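Local coordinates for branched-chain amino acid transport system substrate-binding protein (Rhodopseudomonas palustris, PDB 4JB0), which binds small aromatic acids from lignin breakdown, such as ferulic acid, and probably delivers them to an ABC transporter for uptake, at residues E29-E34 against H283-F288; P77-V82 against A95-P100; I138-S143 against E167-P172; L215-H220 against G237-S242. One frame throughout, in Å; residues are numbered along the deposited sequence.

Contact 1 of 4, residues E29-E34 against H283-F288; sequences EFVAKE and HSFDAF. With FER (3-(4-hydroxy-3-methoxyphenyl)-2-propenoic acid), chain B.
His-283 NE2 donates to the phenol oxygen O4 of the bound ferulic acid at 2.6 Å. O4 lies at the edge of the imidazole, near its plane. Further along the same helix, Phe-285 and Phe-288 meet the loop 29-34 by apolar packing. Val-31 does most of this work. Its CG2 sits over one face of the Phe-288 ring, a CH-pi contact 3.6 Å from the centroid and 15° off the normal. The two side chains cross at about a right angle. Val-31 CG1, anti to the carbonyl carbon (chi1 -53°), fits between Phe-285 CA at 3.9 Å and Phe-288 CB at 3.8 Å. The fold is the two-lobed periplasmic binding protein type. Here a loop that follows helix 18-26 lies on helix 279-299, whose Phe-288 also reaches Ile-7 and Ile-9 of strand 5-11. Phe-285 has CG anti to the backbone N (chi1 -176°), which carries its ring out to Phe-30. Phe-285 CE1 stands 3.7 Å from Phe-30 O. The Phe-30 ring itself turns off to Ala-267 and Tyr-268 of helix 258-272. Ser-284 OG is hydrogen-bonded to Glu-24 O.

Contact 2 of 4, residues P77-V82 against A95-P100; sequences PPTVAV and ALAPLP. With FER (3-(4-hydroxy-3-methoxyphenyl)-2-propenoic acid), chain B.
One wall of the aromatic pocket is formed where the loop after strand 93-95 folds against helix 76-89. Strand 69-72, this helix and strand 93-95 make a beta-alpha-beta crossover, and Thr-79 and Val-80 of the helix pack on the loop. Val-80 CG2 meets Pro-100 CD at 3.8 Å, the two side chains crossing at about a right angle. Leu-99 CB and CD2 lie against the methyl of Thr-79, and Leu-99 CD1 reaches back to Val-80 CA. On the ligand side, Pro-98 lays an edge of its ring on one face of the ferulic acid ring: CG is 3.5 Å from C6 and CD is 3.6 Å from C1. Leu-96 O approaches the methoxy carbon C10 at 3.3 Å. Replacing Pro-98 by a glycine would probably leave that face of the ligand without cover near C1 and C6, so the ring could shift. Thr-79 OG1 is hydrogen-bonded to Val-75 O and Ser-73 N, and touches Ala-97 CB. With OG1 beside the backbone N (chi1 -64°), Thr-79 turns CG2 to the loop, 3.8 Å from Ala-95 CB. CG2 also comes to 3.6 Å from Ala-97 O, a buried oxygen with no partner in the model.

Contact 3 of 4, residues I138-S143 against E167-P172; sequences IGYSDS and ERFARP. With FER (3-(4-hydroxy-3-methoxyphenyl)-2-propenoic acid), chain B.
Two parallel strands of a beta-alpha-beta unit, 134-140 and 162-169, lie side by side, and the loops at their C-terminal ends help to build the carboxylate end of the ligand pocket. The ladder runs from Gly-139 N to Glu-167 O, from Phe-169 N to Gly-139 O, and from Ser-141 N to Phe-169 O, the last at 2.7 Å. Arg-168 NH1 adds a bond to Tyr-140 O and a salt bridge to Asp-146, while NE pairs with Glu-166. Past the strands, Arg-171 grips ferulic acid with two main bonds: NH1 to O1 and NH2 to O2, each 2.8 Å. Its NE turns to Asp-142 OD1 at 2.8 Å, a salt bridge with the carboxylate and guanidinium planes only 19° apart. Asp-142 is also the N-cap of helix 143-158, where OD2 makes a weak bond to Tyr-144 N. The aspartate probably helps to fix the turn of the guanidinium, leaving NH1 and NH2 directed at the ligand carboxylate. Replacing Arg-171 by a leucine would probably leave the ligand carboxylate without a charge partner and Asp-142 without its mate. Tyr-140 packs against the arginine: its CE2 lies over one face of the guanidinium, toward the rim, and Arg-171 CG is over the centre of the ring, 3.9 Å from the centroid. Tyr-140 OH is hydrogen-bonded to Ser-196 OG. The edge of the same ring points to the face of Phe-169, an offset edge-to-face pair with planes at 65°. With CG between the backbone N and the carbonyl carbon (chi1 67°), Phe-169 brings CD1 to 3.6 Å from Ile-138 CG1.

Contact 4 of 4, residues L215-H220 against G237-S242; sequences LIYQTH and GVLMAS. With FER (3-(4-hydroxy-3-methoxyphenyl)-2-propenoic acid), chain B.
Leu-239 N bonds to Ile-216 O at 3.0 Å. Gln-218 N gives its hydrogen to Leu-239 O at 2.9 Å. Ala-241 N closes the ladder on Gln-218 O at 3.2 Å. Before the ladder starts, one water bridges the two segments: it accepts from Ile-216 N and donates to Gly-237 O. After it ends, Ala-241 O is met by His-220 CA at 3.2 Å in a CA-H...O contact. Several side-chain ends find outside partners. Tyr-217 OH bonds to His-126 ND1, Thr-219 OG1 to Tyr-144 OH, and Gln-218 NE2 to Gln-204 OE1 and Ala-200 O. His-220 NE2 bonds to Gln-114 O, which probably helps to fix the imidazole. With CG between the backbone N and the carbonyl carbon (chi1 56°), that ring offers a face to the edge of ferulic acid, CD2 being 3.7 Å from C5. Tyr-217 and Leu-239 lie side by side, Tyr-217 CD2 being 3.6 Å from Leu-239 CB. Gln-218 CG meets Val-238 CG2 at 3.5 Å. Strands 215-218 and 239-242, with helix 225-231 between them in sequence, form a beta-alpha-beta unit. Strands 190-194 and 346-351 flank it. Helix 116-129 packs on Tyr-217 and Leu-239, and helix 197-209 on Ile-216 and Val-238.

How the contacts relate
Contacts 1 and 2 belong to the lobe built on strand 5-11, and contacts 3 and 4 to the other lobe, where both lie in one sheet. All four touch the ligand, which sits between the lobes. Contacts 2 and 4 are buried, whereas contacts 1 and 3 are partly buried. Contacts 1 and 2 join a loop to a helix by apolar packing, and they meet where Leu-96 CD2 packs on Ser-284 and Ala-287. Contacts 3 and 4 are parallel strand pairs held by backbone bonds, and contact 3 adds a salt bridge. Pro-77 of contact 2 packs on Asp-142 and Arg-171 of contact 3, across the cleft.

Contact 1 of 4, residues E29-E34 against H283-F288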
# COMPACT_ATOMS: atom_id res chain seq x y z
N GLU A 29 1.67 7.11 16.50
CA GLU A 29 2.43 7.55 17.67
C GLU A 29 3.67 8.40 17.23
O GLU A 29 4.09 9.31 17.94
CB GLU A 29 2.86 6.35 18.52
CG GLU A 29 3.52 6.73 19.86
CD GLU A 29 4.01 5.53 20.63
OE1 GLU A 29 3.62 4.39 20.30
OE2 GLU A 29 4.79 5.74 21.60
N PHE A 30 4.18 8.15 16.02
CA PHE A 30 5.44 8.73 15.56
C PHE A 30 5.30 9.86 14.54
O PHE A 30 6.30 10.29 13.93
CB PHE A 30 6.30 7.57 15.04
CG PHE A 30 6.28 6.37 15.97
CD1 PHE A 30 6.78 6.49 17.27
CD2 PHE A 30 5.78 5.13 15.56
CE1 PHE A 30 6.74 5.39 18.18
CE2 PHE A 30 5.76 4.03 16.44
CZ PHE A 30 6.25 4.18 17.77
N VAL A 31 4.09 10.38 14.35
CA VAL A 31 3.90 11.49 13.43
C VAL A 31 3.77 12.83 14.17
O VAL A 31 3.49 12.86 15.37
CB VAL A 31 2.68 11.25 12.50
CG1 VAL A 31 2.81 9.89 11.82
CG2 VAL A 31 1.29 11.35 13.29
N ALA A 32 3.89 13.92 13.44
CA ALA A 32 3.72 15.27 13.99
C ALA A 32 2.36 15.43 14.67
O ALA A 32 1.36 14.89 14.17
CB ALA A 32 3.89 16.31 12.85
N LYS A 33 2.32 16.13 15.81
CA LYS A 33 1.08 16.35 16.58
C LYS A 33 0.60 17.80 16.44
O LYS A 33 -0.44 18.19 16.99
CB LYS A 33 1.21 15.99 18.09
CG LYS A 33 2.00 14.71 18.45
CD LYS A 33 1.15 13.48 18.15
CE LYS A 33 1.98 12.20 18.12
NZ LYS A 33 1.08 11.06 17.82
N GLU A 34 1.37 18.59 15.70
CA GLU A 34 0.97 19.92 15.33
C GLU A 34 1.73 20.28 14.07
O GLU A 34 2.81 19.76 13.83
CB GLU A 34 1.22 20.94 16.48
CG GLU A 34 2.65 20.95 16.97
CD GLU A 34 3.53 21.90 16.16
OE1 GLU A 34 2.94 22.83 15.52
OE2 GLU A 34 4.79 21.71 16.17
N HIS A 283 2.61 3.81 5.49
CA HIS A 283 1.62 4.64 4.75
C HIS A 283 1.06 5.74 5.59
O HIS A 283 0.94 6.85 5.11
CB HIS A 283 0.51 3.79 4.17
CG HIS A 283 1.00 2.73 3.21
ND1 HIS A 283 2.04 2.94 2.33
CD2 HIS A 283 0.58 1.46 3.00
CE1 HIS A 283 2.26 1.84 1.63
NE2 HIS A 283 1.40 0.92 2.02
N SER A 284 0.72 5.47 6.82
CA SER A 284 0.15 6.54 7.64
C SER A 284 1.28 7.50 8.05
O SER A 284 1.09 8.74 8.08
CB SER A 284 -0.62 6.01 8.85
OG SER A 284 0.19 5.18 9.61
N PHE A 285 2.46 6.94 8.36
CA PHE A 285 3.66 7.79 8.61
C PHE A 285 3.88 8.73 7.43
O PHE A 285 4.06 9.95 7.61
CB PHE A 285 4.90 6.90 8.82
CG PHE A 285 6.16 7.66 9.18
CD1 PHE A 285 6.40 8.02 10.51
CD2 PHE A 285 7.13 7.95 8.20
CE1 PHE A 285 7.56 8.69 10.88
CE2 PHE A 285 8.30 8.61 8.55
CZ PHE A 285 8.53 8.98 9.88
N ASP A 286 3.87 8.20 6.21
CA ASP A 286 4.15 9.06 5.04
C ASP A 286 3.01 10.07 4.76
O ASP A 286 3.24 11.16 4.25
CB ASP A 286 4.39 8.22 3.79
CG ASP A 286 5.67 7.38 3.86
OD1 ASP A 286 6.50 7.57 4.78
OD2 ASP A 286 5.84 6.54 2.95
N ALA A 287 1.78 9.65 5.01
CA ALA A 287 0.64 10.58 4.89
C ALA A 287 0.88 11.83 5.74
O ALA A 287 0.57 12.93 5.28
CB ALA A 287 -0.66 9.84 5.33
N PHE A 288 1.48 11.70 6.93
CA PHE A 288 1.75 12.88 7.75
C PHE A 288 2.94 13.68 7.24
O PHE A 288 2.92 14.90 7.34
CB PHE A 288 1.87 12.56 9.23
CG PHE A 288 0.53 12.39 9.88
CD1 PHE A 288 0.03 13.36 10.73
CD2 PHE A 288 -0.24 11.27 9.62
CE1 PHE A 288 -1.22 13.18 11.33
CE2 PHE A 288 -1.49 11.11 10.19
CZ PHE A 288 -1.97 12.08 11.08
C4 FER B . -0.29 -1.99 0.53
C5 FER B . -0.52 -2.78 -0.58
C6 FER B . -1.65 -3.58 -0.60
C3 FER B . -1.17 -1.98 1.60
C2 FER B . -2.31 -2.78 1.58
C1 FER B . -2.55 -3.58 0.47
C10 FER B . -1.86 -1.21 3.81
C7 FER B . -3.80 -4.39 0.54
C8 FER B . -4.66 -4.52 -0.47
C9 FER B . -5.93 -5.28 -0.27
O1 FER B . -5.98 -6.32 0.43
O2 FER B . -6.96 -4.75 -0.75
O4 FER B . 0.79 -1.20 0.56
O3 FER B . -0.94 -1.17 2.69

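Contact 2 of 4, residues P77-V82 against A95-P100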
# COMPACT_ATOMS: atom_id res chain seq x y z
N PRO A 77 -11.27 -2.54 -0.89
CA PRO A 77 -12.73 -2.20 -0.96
C PRO A 77 -13.23 -1.05 -0.04
O PRO A 77 -13.93 -0.14 -0.53
CB PRO A 77 -13.44 -3.55 -0.69
CG PRO A 77 -12.35 -4.61 -1.13
CD PRO A 77 -11.03 -3.98 -0.69
N PRO A 78 -12.83 -1.02 1.28
CA PRO A 78 -13.28 0.13 2.04
C PRO A 78 -12.59 1.41 1.60
O PRO A 78 -13.14 2.49 1.81
CB PRO A 78 -12.91 -0.19 3.49
CG PRO A 78 -11.81 -1.21 3.36
CD PRO A 78 -12.16 -2.02 2.13
N THR A 79 -11.40 1.30 1.00
CA THR A 79 -10.69 2.49 0.53
C THR A 79 -11.44 3.17 -0.62
O THR A 79 -11.58 4.39 -0.66
CB THR A 79 -9.26 2.09 0.14
OG1 THR A 79 -8.62 1.65 1.35
CG2 THR A 79 -8.45 3.24 -0.39
N VAL A 80 -11.90 2.35 -1.55
CA VAL A 80 -12.80 2.83 -2.61
C VAL A 80 -14.00 3.58 -1.98
O VAL A 80 -14.36 4.68 -2.42
CB VAL A 80 -13.34 1.62 -3.40
CG1 VAL A 80 -14.61 2.07 -4.21
CG2 VAL A 80 -12.23 1.06 -4.28
N ALA A 81 -14.62 2.97 -0.98
CA ALA A 81 -15.80 3.58 -0.33
C ALA A 81 -15.43 4.96 0.26
O ALA A 81 -16.21 5.96 0.10
CB ALA A 81 -16.39 2.65 0.79
N VAL A 82 -14.26 5.03 0.91
CA VAL A 82 -13.84 6.30 1.51
C VAL A 82 -13.59 7.33 0.40
O VAL A 82 -14.00 8.53 0.50
CB VAL A 82 -12.57 6.15 2.42
CG1 VAL A 82 -12.11 7.54 2.87
CG2 VAL A 82 -12.91 5.37 3.65
N ALA A 95 -5.38 7.96 0.74
CA ALA A 95 -5.75 6.56 0.79
C ALA A 95 -4.60 5.79 1.44
O ALA A 95 -3.45 6.06 1.12
CB ALA A 95 -5.91 6.05 -0.65
N LEU A 96 -4.89 4.82 2.30
CA LEU A 96 -3.83 4.05 2.98
C LEU A 96 -3.75 2.61 2.48
O LEU A 96 -3.17 1.74 3.11
CB LEU A 96 -4.01 4.12 4.51
CG LEU A 96 -3.98 5.55 5.08
CD1 LEU A 96 -4.27 5.64 6.61
CD2 LEU A 96 -2.67 6.33 4.72
N ALA A 97 -4.36 2.38 1.31
CA ALA A 97 -4.40 1.11 0.65
C ALA A 97 -4.54 1.49 -0.84
O ALA A 97 -4.98 2.60 -1.14
CB ALA A 97 -5.64 0.31 1.12
N PRO A 98 -4.15 0.60 -1.77
CA PRO A 98 -4.26 0.88 -3.21
C PRO A 98 -5.73 1.01 -3.63
O PRO A 98 -6.65 0.49 -2.96
CB PRO A 98 -3.66 -0.37 -3.88
CG PRO A 98 -3.11 -1.20 -2.76
CD PRO A 98 -3.82 -0.79 -1.50
N LEU A 99 -5.97 1.78 -4.69
CA LEU A 99 -7.32 1.82 -5.21
C LEU A 99 -7.38 2.28 -6.63
O LEU A 99 -6.60 3.16 -7.02
CB LEU A 99 -8.22 2.68 -4.36
CG LEU A 99 -8.16 4.17 -4.66
CD1 LEU A 99 -9.49 4.77 -4.19
CD2 LEU A 99 -6.93 4.67 -3.99
N PRO A 100 -8.34 1.73 -7.37
CA PRO A 100 -8.61 2.16 -8.75
C PRO A 100 -9.10 3.60 -8.79
O PRO A 100 -10.18 3.93 -8.25
CB PRO A 100 -9.75 1.24 -9.21
CG PRO A 100 -9.98 0.24 -8.05
CD PRO A 100 -9.38 0.84 -6.83
C4 FER B . -0.29 -1.99 0.53
C5 FER B . -0.52 -2.78 -0.58
C6 FER B . -1.65 -3.58 -0.60
C3 FER B . -1.17 -1.98 1.60
C2 FER B . -2.31 -2.78 1.58
C1 FER B . -2.55 -3.58 0.47
C10 FER B . -1.86 -1.21 3.81
C7 FER B . -3.80 -4.39 0.54
C8 FER B . -4.66 -4.52 -0.47
C9 FER B . -5.93 -5.28 -0.27
O1 FER B . -5.98 -6.32 0.43
O2 FER B . -6.96 -4.75 -0.75
O4 FER B . 0.79 -1.20 0.56
O3 FER B . -0.94 -1.17 2.69

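Contact 3 of 4, residues I138-S143 against E167-P172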
# COMPACT_ATOMS: atom_id res chain seq x y z
N ILE A 138 -3.50 -16.47 -8.90
CA ILE A 138 -4.56 -16.61 -7.91
C ILE A 138 -4.66 -15.36 -7.04
O ILE A 138 -3.66 -14.93 -6.45
CB ILE A 138 -4.35 -17.86 -7.04
CG1 ILE A 138 -5.52 -18.05 -6.06
CG2 ILE A 138 -2.96 -17.85 -6.38
CD1 ILE A 138 -5.41 -19.35 -5.19
N GLY A 139 -5.85 -14.79 -6.98
CA GLY A 139 -6.05 -13.55 -6.20
C GLY A 139 -7.47 -13.38 -5.77
O GLY A 139 -8.31 -14.17 -6.12
N TYR A 140 -7.74 -12.32 -5.03
CA TYR A 140 -9.06 -12.07 -4.53
C TYR A 140 -10.07 -11.82 -5.66
O TYR A 140 -9.75 -11.17 -6.69
CB TYR A 140 -9.09 -10.81 -3.66
CG TYR A 140 -8.19 -10.77 -2.44
CD1 TYR A 140 -8.02 -11.89 -1.63
CD2 TYR A 140 -7.66 -9.54 -2.01
CE1 TYR A 140 -7.26 -11.81 -0.46
CE2 TYR A 140 -6.91 -9.45 -0.83
CZ TYR A 140 -6.72 -10.61 -0.06
OH TYR A 140 -5.98 -10.55 1.10
N SER A 141 -11.29 -12.33 -5.45
CA SER A 141 -12.46 -11.98 -6.29
C SER A 141 -12.99 -10.57 -5.93
O SER A 141 -14.15 -10.39 -5.52
CB SER A 141 -13.55 -13.04 -6.10
OG SER A 141 -13.75 -13.27 -4.70
N ASP A 142 -12.13 -9.58 -6.00
CA ASP A 142 -12.53 -8.19 -5.70
C ASP A 142 -11.64 -7.18 -6.44
O ASP A 142 -10.80 -7.59 -7.25
CB ASP A 142 -12.69 -7.91 -4.18
CG ASP A 142 -11.37 -7.85 -3.41
OD1 ASP A 142 -11.38 -8.15 -2.19
OD2 ASP A 142 -10.33 -7.50 -3.98
N SER A 143 -11.82 -5.89 -6.16
CA SER A 143 -11.10 -4.83 -6.87
C SER A 143 -9.54 -4.90 -6.76
O SER A 143 -8.85 -4.49 -7.70
CB SER A 143 -11.62 -3.43 -6.48
OG SER A 143 -11.64 -3.26 -5.06
N GLU A 167 -7.23 -17.92 -11.27
CA GLU A 167 -8.14 -18.42 -10.22
C GLU A 167 -8.43 -17.31 -9.23
O GLU A 167 -7.60 -16.45 -9.03
CB GLU A 167 -7.49 -19.60 -9.48
CG GLU A 167 -7.39 -20.93 -10.30
CD GLU A 167 -8.74 -21.55 -10.57
OE1 GLU A 167 -9.60 -21.61 -9.67
OE2 GLU A 167 -8.98 -21.95 -11.72
N ARG A 168 -9.60 -17.33 -8.60
CA ARG A 168 -9.92 -16.32 -7.61
C ARG A 168 -10.34 -16.99 -6.32
O ARG A 168 -10.80 -18.15 -6.31
CB ARG A 168 -11.05 -15.35 -8.07
CG ARG A 168 -10.74 -14.42 -9.29
CD ARG A 168 -9.35 -13.67 -9.25
NE ARG A 168 -9.23 -12.92 -10.51
CZ ARG A 168 -9.58 -11.63 -10.62
NH1 ARG A 168 -9.95 -10.96 -9.54
NH2 ARG A 168 -9.53 -10.99 -11.78
N PHE A 169 -10.19 -16.24 -5.23
CA PHE A 169 -10.75 -16.64 -3.95
C PHE A 169 -11.26 -15.41 -3.26
O PHE A 169 -10.84 -14.30 -3.60
CB PHE A 169 -9.76 -17.47 -3.06
CG PHE A 169 -8.53 -16.72 -2.56
CD1 PHE A 169 -7.43 -16.45 -3.41
CD2 PHE A 169 -8.42 -16.38 -1.20
CE1 PHE A 169 -6.27 -15.77 -2.93
CE2 PHE A 169 -7.28 -15.70 -0.72
CZ PHE A 169 -6.20 -15.41 -1.58
N ALA A 170 -12.19 -15.61 -2.31
CA ALA A 170 -12.73 -14.55 -1.47
C ALA A 170 -11.87 -14.36 -0.23
O ALA A 170 -11.32 -15.34 0.32
CB ALA A 170 -14.20 -14.91 -1.04
N ARG A 171 -11.79 -13.12 0.24
CA ARG A 171 -10.98 -12.76 1.41
C ARG A 171 -11.07 -13.65 2.65
O ARG A 171 -10.03 -13.99 3.21
CB ARG A 171 -11.31 -11.31 1.85
CG ARG A 171 -10.35 -10.31 1.32
CD ARG A 171 -10.89 -8.86 1.51
NE ARG A 171 -10.43 -8.02 0.39
CZ ARG A 171 -9.26 -7.40 0.30
NH1 ARG A 171 -8.38 -7.47 1.30
NH2 ARG A 171 -8.96 -6.67 -0.77
N PRO A 172 -12.31 -14.01 3.09
CA PRO A 172 -12.42 -14.87 4.27
C PRO A 172 -12.17 -16.38 4.05
O PRO A 172 -12.13 -17.12 5.06
CB PRO A 172 -13.85 -14.63 4.75
CG PRO A 172 -14.58 -14.11 3.63
CD PRO A 172 -13.64 -13.55 2.63
C4 FER B . -0.29 -1.99 0.53
C5 FER B . -0.52 -2.78 -0.58
C6 FER B . -1.65 -3.58 -0.60
C3 FER B . -1.17 -1.98 1.60
C2 FER B . -2.31 -2.78 1.58
C1 FER B . -2.55 -3.58 0.47
C10 FER B . -1.86 -1.21 3.81
C7 FER B . -3.80 -4.39 0.54
C8 FER B . -4.66 -4.52 -0.47
C9 FER B . -5.93 -5.28 -0.27
O1 FER B . -5.98 -6.32 0.43
O2 FER B . -6.96 -4.75 -0.75
O4 FER B . 0.79 -1.20 0.56
O3 FER B . -0.94 -1.17 2.69

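Contact 4 of 4, residues L215-H220 against G237-S242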
# COMPACT_ATOMS: atom_id res chain seq x y z
N LEU A 215 8.24 -20.84 -9.36
CA LEU A 215 8.48 -19.65 -8.57
C LEU A 215 7.11 -19.14 -8.13
O LEU A 215 6.12 -19.19 -8.88
CB LEU A 215 9.23 -18.63 -9.40
CG LEU A 215 10.61 -18.99 -9.93
CD1 LEU A 215 11.32 -17.80 -10.64
CD2 LEU A 215 11.51 -19.49 -8.82
N ILE A 216 7.02 -18.69 -6.88
CA ILE A 216 5.83 -17.97 -6.46
C ILE A 216 6.17 -16.49 -6.23
O ILE A 216 7.14 -16.19 -5.55
CB ILE A 216 5.17 -18.61 -5.23
CG1 ILE A 216 4.90 -20.13 -5.47
CG2 ILE A 216 3.86 -17.79 -4.81
CD1 ILE A 216 4.32 -20.83 -4.22
N TYR A 217 5.35 -15.59 -6.80
CA TYR A 217 5.47 -14.13 -6.64
C TYR A 217 4.35 -13.56 -5.78
O TYR A 217 3.20 -14.00 -5.92
CB TYR A 217 5.44 -13.46 -8.01
CG TYR A 217 6.68 -13.74 -8.87
CD1 TYR A 217 6.83 -14.95 -9.52
CD2 TYR A 217 7.66 -12.77 -9.03
CE1 TYR A 217 7.96 -15.22 -10.30
CE2 TYR A 217 8.83 -13.01 -9.83
CZ TYR A 217 8.95 -14.25 -10.45
OH TYR A 217 10.06 -14.51 -11.23
N GLN A 218 4.67 -12.58 -4.92
CA GLN A 218 3.67 -11.96 -4.05
C GLN A 218 3.68 -10.42 -4.26
O GLN A 218 4.69 -9.81 -4.64
CB GLN A 218 3.98 -12.25 -2.57
CG GLN A 218 3.77 -13.73 -2.13
CD GLN A 218 2.30 -14.01 -1.73
OE1 GLN A 218 1.49 -13.09 -1.55
NE2 GLN A 218 1.97 -15.28 -1.59
N THR A 219 2.57 -9.80 -3.95
CA THR A 219 2.46 -8.34 -4.02
C THR A 219 2.91 -7.64 -2.71
O THR A 219 3.19 -8.27 -1.67
CB THR A 219 1.01 -7.94 -4.33
OG1 THR A 219 0.19 -8.12 -3.17
CG2 THR A 219 0.43 -8.79 -5.50
N HIS A 220 2.89 -6.33 -2.76
CA HIS A 220 3.31 -5.52 -1.66
C HIS A 220 2.27 -5.52 -0.57
O HIS A 220 2.57 -5.07 0.52
CB HIS A 220 3.72 -4.10 -2.12
CG HIS A 220 2.65 -3.36 -2.88
ND1 HIS A 220 1.93 -3.93 -3.90
CD2 HIS A 220 2.30 -2.05 -2.86
CE1 HIS A 220 1.15 -3.02 -4.46
NE2 HIS A 220 1.38 -1.86 -3.86
N GLY A 237 12.28 -18.56 -0.60
CA GLY A 237 12.47 -18.19 -1.99
C GLY A 237 11.32 -17.47 -2.71
O GLY A 237 11.38 -17.26 -3.91
N VAL A 238 10.28 -17.06 -2.02
CA VAL A 238 9.27 -16.20 -2.68
C VAL A 238 9.92 -14.93 -3.28
O VAL A 238 10.99 -14.47 -2.80
CB VAL A 238 8.15 -15.81 -1.69
CG1 VAL A 238 8.68 -14.87 -0.59
CG2 VAL A 238 6.97 -15.22 -2.42
N LEU A 239 9.20 -14.51 -4.25
CA LEU A 239 9.73 -13.24 -4.74
C LEU A 239 8.75 -12.14 -4.33
O LEU A 239 7.57 -12.24 -4.62
CB LEU A 239 9.93 -13.23 -6.27
CG LEU A 239 11.23 -13.79 -6.88
CD1 LEU A 239 12.45 -13.08 -6.32
CD2 LEU A 239 11.39 -15.28 -6.68
N MET A 240 8.83 -11.02 -3.65
CA MET A 240 7.79 -10.15 -3.16
C MET A 240 8.13 -8.68 -3.43
O MET A 240 9.17 -8.19 -2.94
CB MET A 240 7.64 -10.35 -1.66
CG MET A 240 6.44 -9.60 -1.07
SD MET A 240 6.41 -9.68 0.71
CE MET A 240 6.11 -11.45 0.87
N ALA A 241 7.25 -7.98 -4.14
CA ALA A 241 7.40 -6.55 -4.39
C ALA A 241 7.19 -5.87 -3.06
O ALA A 241 6.32 -6.27 -2.23
CB ALA A 241 6.34 -6.03 -5.46
N SER A 242 7.94 -4.80 -2.85
CA SER A 242 7.82 -4.09 -1.57
C SER A 242 8.23 -2.64 -1.71
O SER A 242 9.04 -2.28 -2.59
CB SER A 242 8.72 -4.81 -0.56
OG SER A 242 8.84 -4.06 0.60
C4 FER B . -0.29 -1.99 0.53
C5 FER B . -0.52 -2.78 -0.58
C6 FER B . -1.65 -3.58 -0.60
C3 FER B . -1.17 -1.98 1.60
C2 FER B . -2.31 -2.78 1.58
C1 FER B . -2.55 -3.58 0.47
C10 FER B . -1.86 -1.21 3.81
C7 FER B . -3.80 -4.39 0.54
C8 FER B . -4.66 -4.52 -0.47
C9 FER B . -5.93 -5.28 -0.27
O1 FER B . -5.98 -6.32 0.43
O2 FER B . -6.96 -4.75 -0.75
O4 FER B . 0.79 -1.20 0.56
O3 FER B . -0.94 -1.17 2.69
O HOH W 1 9.44 -18.97 -5.21